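Local coordinates for foldase protein PrsA (Streptococcus pneumoniae, PDB 5TVL), which assists the folding of secreted proteins after their export across the cell membrane and probably catalyses cis-trans isomerisation of peptidyl-prolyl bonds, at the interface of chains A and B and the interface of chains A and C. Numbering follows the deposited sequence. Chains: chain A/B/C, Foldase protein PrsA.

Contact 1: the interface of chains A and B. Residues chain A 240-244; chain B 237-238, 240-244.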
# COMPACT_ATOMS: atom_id res chain seq x y z
N ASN A 240 3.36 6.65 3.98
CA ASN A 240 3.53 5.55 3.01
C ASN A 240 3.39 5.97 1.53
O ASN A 240 3.47 5.12 0.65
CB ASN A 240 2.54 4.42 3.34
CG ASN A 240 2.79 3.81 4.71
OD1 ASN A 240 3.90 3.40 5.02
ND2 ASN A 240 1.75 3.75 5.54
N ASP A 241 3.18 7.26 1.27
CA ASP A 241 3.16 7.79 -0.10
C ASP A 241 4.57 8.15 -0.54
O ASP A 241 5.17 9.10 -0.02
CB ASP A 241 2.26 9.03 -0.20
CG ASP A 241 0.78 8.68 -0.30
OD1 ASP A 241 0.38 7.55 0.05
OD2 ASP A 241 0.01 9.56 -0.75
N SER A 242 5.11 7.37 -1.49
CA SER A 242 6.47 7.56 -1.98
C SER A 242 6.66 8.91 -2.68
O SER A 242 7.73 9.51 -2.57
CB SER A 242 6.85 6.44 -2.94
OG SER A 242 8.16 6.63 -3.45
N THR A 243 5.64 9.37 -3.39
CA THR A 243 5.67 10.66 -4.07
C THR A 243 5.81 11.81 -3.07
O THR A 243 6.56 12.77 -3.32
CB THR A 243 4.40 10.89 -4.92
OG1 THR A 243 4.20 9.77 -5.79
CG2 THR A 243 4.52 12.16 -5.75
N PHE A 244 5.10 11.71 -1.95
CA PHE A 244 5.14 12.71 -0.89
C PHE A 244 6.51 12.77 -0.21
O PHE A 244 7.07 13.84 -0.05
CB PHE A 244 4.04 12.45 0.15
CG PHE A 244 3.84 13.60 1.11
CD1 PHE A 244 3.36 14.82 0.65
CD2 PHE A 244 4.13 13.46 2.47
CE1 PHE A 244 3.17 15.88 1.52
CE2 PHE A 244 3.95 14.52 3.34
CZ PHE A 244 3.47 15.73 2.87
N GLN B 237 3.94 1.09 -7.67
CA GLN B 237 4.25 2.02 -6.57
C GLN B 237 3.48 3.34 -6.70
O GLN B 237 2.90 3.81 -5.73
CB GLN B 237 5.76 2.31 -6.54
CG GLN B 237 6.25 3.10 -5.33
CD GLN B 237 7.68 3.59 -5.50
OE1 GLN B 237 7.95 4.78 -5.43
NE2 GLN B 237 8.60 2.66 -5.75
N LYS B 238 3.50 3.93 -7.90
CA LYS B 238 2.77 5.18 -8.18
C LYS B 238 1.24 5.02 -8.13
O LYS B 238 0.54 5.96 -7.77
CB LYS B 238 3.17 5.76 -9.54
CG LYS B 238 4.60 6.28 -9.62
CD LYS B 238 4.76 7.59 -8.87
CE LYS B 238 6.12 8.22 -9.13
NZ LYS B 238 6.24 8.83 -10.49
N ASN B 240 -0.47 3.23 -6.06
CA ASN B 240 -0.88 3.20 -4.66
C ASN B 240 -0.57 4.48 -3.86
O ASN B 240 -0.99 4.60 -2.70
CB ASN B 240 -0.26 1.99 -3.96
CG ASN B 240 -0.70 0.67 -4.58
OD1 ASN B 240 -1.90 0.41 -4.73
ND2 ASN B 240 0.26 -0.18 -4.95
N ASP B 241 0.17 5.43 -4.44
CA ASP B 241 0.40 6.74 -3.82
C ASP B 241 -0.87 7.59 -3.92
O ASP B 241 -1.22 8.05 -5.00
CB ASP B 241 1.57 7.49 -4.48
CG ASP B 241 2.93 6.86 -4.19
OD1 ASP B 241 3.05 6.02 -3.27
OD2 ASP B 241 3.90 7.23 -4.89
N SER B 242 -1.54 7.78 -2.78
CA SER B 242 -2.74 8.62 -2.70
C SER B 242 -2.45 10.05 -3.15
O SER B 242 -3.23 10.63 -3.90
CB SER B 242 -3.30 8.62 -1.28
OG SER B 242 -4.41 9.50 -1.15
N THR B 243 -1.33 10.61 -2.71
CA THR B 243 -0.90 11.95 -3.11
C THR B 243 -0.77 12.09 -4.63
O THR B 243 -1.13 13.13 -5.20
CB THR B 243 0.44 12.32 -2.46
OG1 THR B 243 0.32 12.22 -1.03
CG2 THR B 243 0.86 13.75 -2.83
N PHE B 244 -0.26 11.04 -5.28
CA PHE B 244 -0.13 11.01 -6.73
C PHE B 244 -1.51 10.94 -7.38
O PHE B 244 -1.84 11.77 -8.22
CB PHE B 244 0.75 9.84 -7.18
CG PHE B 244 1.11 9.88 -8.64
CD1 PHE B 244 1.86 10.93 -9.16
CD2 PHE B 244 0.71 8.86 -9.51
CE1 PHE B 244 2.19 10.97 -10.50
CE2 PHE B 244 1.04 8.90 -10.85
CZ PHE B 244 1.79 9.96 -11.35

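Contact 2: the interface of chains A and C. Residues chain A 106, 109-110, 113, 223-224, 227; chain C 70, 74-75.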
# COMPACT_ATOMS: atom_id res chain seq x y z
N ASP A 106 -8.98 21.33 7.19
CA ASP A 106 -10.26 20.96 7.80
C ASP A 106 -11.04 20.00 6.89
O ASP A 106 -11.67 19.06 7.38
CB ASP A 106 -11.09 22.21 8.14
CG ASP A 106 -10.41 23.10 9.18
OD1 ASP A 106 -9.20 23.36 9.03
OD2 ASP A 106 -11.09 23.54 10.13
N TYR A 109 -9.72 16.50 7.42
CA TYR A 109 -10.35 16.02 8.66
C TYR A 109 -11.83 15.69 8.47
O TYR A 109 -12.32 14.71 9.03
CB TYR A 109 -10.21 17.04 9.79
CG TYR A 109 -8.98 16.88 10.67
CD1 TYR A 109 -8.86 15.78 11.53
CD2 TYR A 109 -7.97 17.85 10.68
CE1 TYR A 109 -7.75 15.64 12.35
CE2 TYR A 109 -6.86 17.71 11.50
CZ TYR A 109 -6.75 16.61 12.34
OH TYR A 109 -5.65 16.48 13.15
N LYS A 110 -12.53 16.53 7.70
CA LYS A 110 -13.97 16.37 7.45
C LYS A 110 -14.26 15.12 6.63
O LYS A 110 -15.17 14.35 6.96
CB LYS A 110 -14.51 17.60 6.73
CG LYS A 110 -16.02 17.64 6.56
CD LYS A 110 -16.45 19.00 6.02
CE LYS A 110 -17.94 19.03 5.72
NZ LYS A 110 -18.31 20.25 4.94
N PHE A 113 -13.48 12.17 8.82
CA PHE A 113 -14.58 12.05 9.79
C PHE A 113 -15.84 11.43 9.17
O PHE A 113 -16.51 10.62 9.81
CB PHE A 113 -14.90 13.43 10.40
CG PHE A 113 -16.03 13.44 11.41
CD1 PHE A 113 -16.14 12.45 12.38
CD2 PHE A 113 -16.96 14.48 11.40
CE1 PHE A 113 -17.18 12.48 13.31
CE2 PHE A 113 -17.99 14.51 12.33
CZ PHE A 113 -18.10 13.51 13.28
N ILE A 223 -16.53 16.02 15.92
CA ILE A 223 -15.29 15.49 15.34
C ILE A 223 -14.19 15.27 16.39
O ILE A 223 -13.43 14.30 16.30
CB ILE A 223 -14.76 16.38 14.18
CG1 ILE A 223 -13.65 15.65 13.40
CG2 ILE A 223 -14.27 17.73 14.69
CD1 ILE A 223 -13.33 16.28 12.06
N ASP A 224 -14.12 16.16 17.39
CA ASP A 224 -13.08 16.10 18.44
C ASP A 224 -13.06 14.80 19.26
O ASP A 224 -12.03 14.47 19.85
CB ASP A 224 -13.18 17.32 19.38
CG ASP A 224 -12.76 18.64 18.72
OD1 ASP A 224 -11.83 18.64 17.88
OD2 ASP A 224 -13.36 19.68 19.05
N LYS A 227 -10.77 12.94 16.76
CA LYS A 227 -9.70 13.75 16.14
C LYS A 227 -8.34 13.04 16.05
O LYS A 227 -7.68 13.10 15.01
CB LYS A 227 -9.53 15.07 16.93
CG LYS A 227 -8.54 16.09 16.37
CD LYS A 227 -9.19 17.13 15.46
CE LYS A 227 -8.24 18.29 15.21
NZ LYS A 227 -8.77 19.28 14.23
N ARG C 70 -15.75 25.77 14.02
CA ARG C 70 -15.03 24.65 13.43
C ARG C 70 -15.85 23.36 13.51
O ARG C 70 -16.16 22.77 12.48
CB ARG C 70 -13.66 24.46 14.11
CG ARG C 70 -12.75 23.43 13.45
CD ARG C 70 -11.34 23.46 14.01
NE ARG C 70 -11.30 23.30 15.46
CZ ARG C 70 -11.48 22.16 16.13
NH1 ARG C 70 -11.74 21.01 15.50
NH2 ARG C 70 -11.42 22.16 17.46
N GLN C 74 -17.29 20.81 10.48
CA GLN C 74 -16.81 19.44 10.30
C GLN C 74 -17.96 18.43 10.33
O GLN C 74 -17.87 17.38 9.70
CB GLN C 74 -15.77 19.07 11.37
CG GLN C 74 -14.57 20.00 11.49
CD GLN C 74 -13.71 20.06 10.24
OE1 GLN C 74 -14.11 20.62 9.22
NE2 GLN C 74 -12.50 19.49 10.32
N ALA C 75 -19.03 18.76 11.06
CA ALA C 75 -20.26 17.95 11.06
C ALA C 75 -21.20 18.28 9.88
O ALA C 75 -22.25 17.65 9.73
CB ALA C 75 -21.00 18.13 12.38
O HOH W 1 -11.50 19.65 12.88

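Contact 1: the interface of chains A and B
In each chain helix 227-239 ends at a two-residue break, and A:Asp241, with an extended psi of 111°, and B:Asp241 turn the backbone into helix 242-255, whose first-turn N-H groups face the other subunit. In this PrsA-family foldase the contact is a reciprocal N-cap in trans: the aspartate before the helix in one chain caps the start of the same helix in the two-fold mate of the deposited assembly, which need not be the biological one. Both Asp241 side chains hold CG anti to the carbonyl carbon and cross the opposing Thr243 obliquely. A:Asp241 OD2 is gripped twice by one residue: the backbone B:Thr243 N donates from above the carboxylate plane at 2.6 Å, nearly straight (164° at H), and the hydroxyl B:Thr243 OG1 sits on the anti lone pair at 2.7 Å. The other oxygen, OD1, has a weak bond from B:Ser242 N. In the twin, B:Asp241 lies with its carboxylate face toward the A helix start. A:Ser242 N reaches B:Asp241 OD1 from well above the plane at 3.0 Å, while B:Asp241 OD2 takes A:Thr243 N at 3.1 Å and the hydroxyl A:Thr243 OG1 at 2.7 Å. Each Thr243 has OG1 beside its own backbone N, so amide and hydroxyl converge on one oxygen. The A:Asp241 OD1 and B:Asp241 OD1 atoms stand 4.5 Å apart; the N-H groups and the positive helix starts probably offset the repulsion. Beside this pair, A:Ser242 OG, anti to its backbone N, donates to the amide oxygen B:Gln237 OE1 at 2.7 Å, though that glutamine is poorly ordered.

Contact 2: the interface of chains A and C
C:Gln74 bends at chi2 (-63°), with CG beside its backbone N, and so turns its amide toward helix 106-115 of chain A; C:Arg70 starts with CG anti to the backbone N and bends at chi3 (55°), swinging its guanidinium toward A:Asp224. Both come from the short helix 68-74 of chain C. The amide nitrogen C:Gln74 NE2 donates to the backbone carbonyl A:Asp106 O at 3.1 Å, in the carbonyl plane and on a lone pair. The glutamine's aliphatic part crosses A:Ile223 obliquely, C:Gln74 CB lying 3.8 Å from the methyl A:Ile223 CD1. Its backbone C:Gln74 O meets the A:Phe113 ring edge in plane, while A:Ile223 CA lies over one ring face and helps hold the phenyl in place. Water 1 joins three nitrogens: C:Gln74 NE2 at 2.8 Å, C:Arg70 NH1 at 3.0 Å and the side-chain amine A:Lys227 NZ at 3.1 Å. That water probably eases the approach of the lysine and arginine, which point tip to tip. C:Arg70 NH1 also makes a weak, long salt bridge to the carboxylate A:Asp224 OD1 at 3.4 Å; the side chains cross at about a right angle and the carboxylate and guanidinium planes are 54° apart, with OD1 at the guanidinium edge, in its plane. This mixed polar and apolar patch joins chains A and C in the deposited assembly, and may be a packing contact rather than one that PrsA uses in the cell.

The C-alpha centres of contact 1 and contact 2 lie about 24 Å apart. Helix 227-239 connects them: its first residue, A:Lys227, belongs to contact 2, and its far end leads into the A:Asp241 turn of contact 1, where the same helix of chain B also takes part. Contact 1 pairs equivalent segments about a two-fold axis, whereas contact 2 sets unlike surfaces together, the short helix 68-74 of chain C against chain A. Chain A can therefore hold both partners at once, and the two kinds of interface help build the four-chain deposited assembly, which may or may not be the biological one.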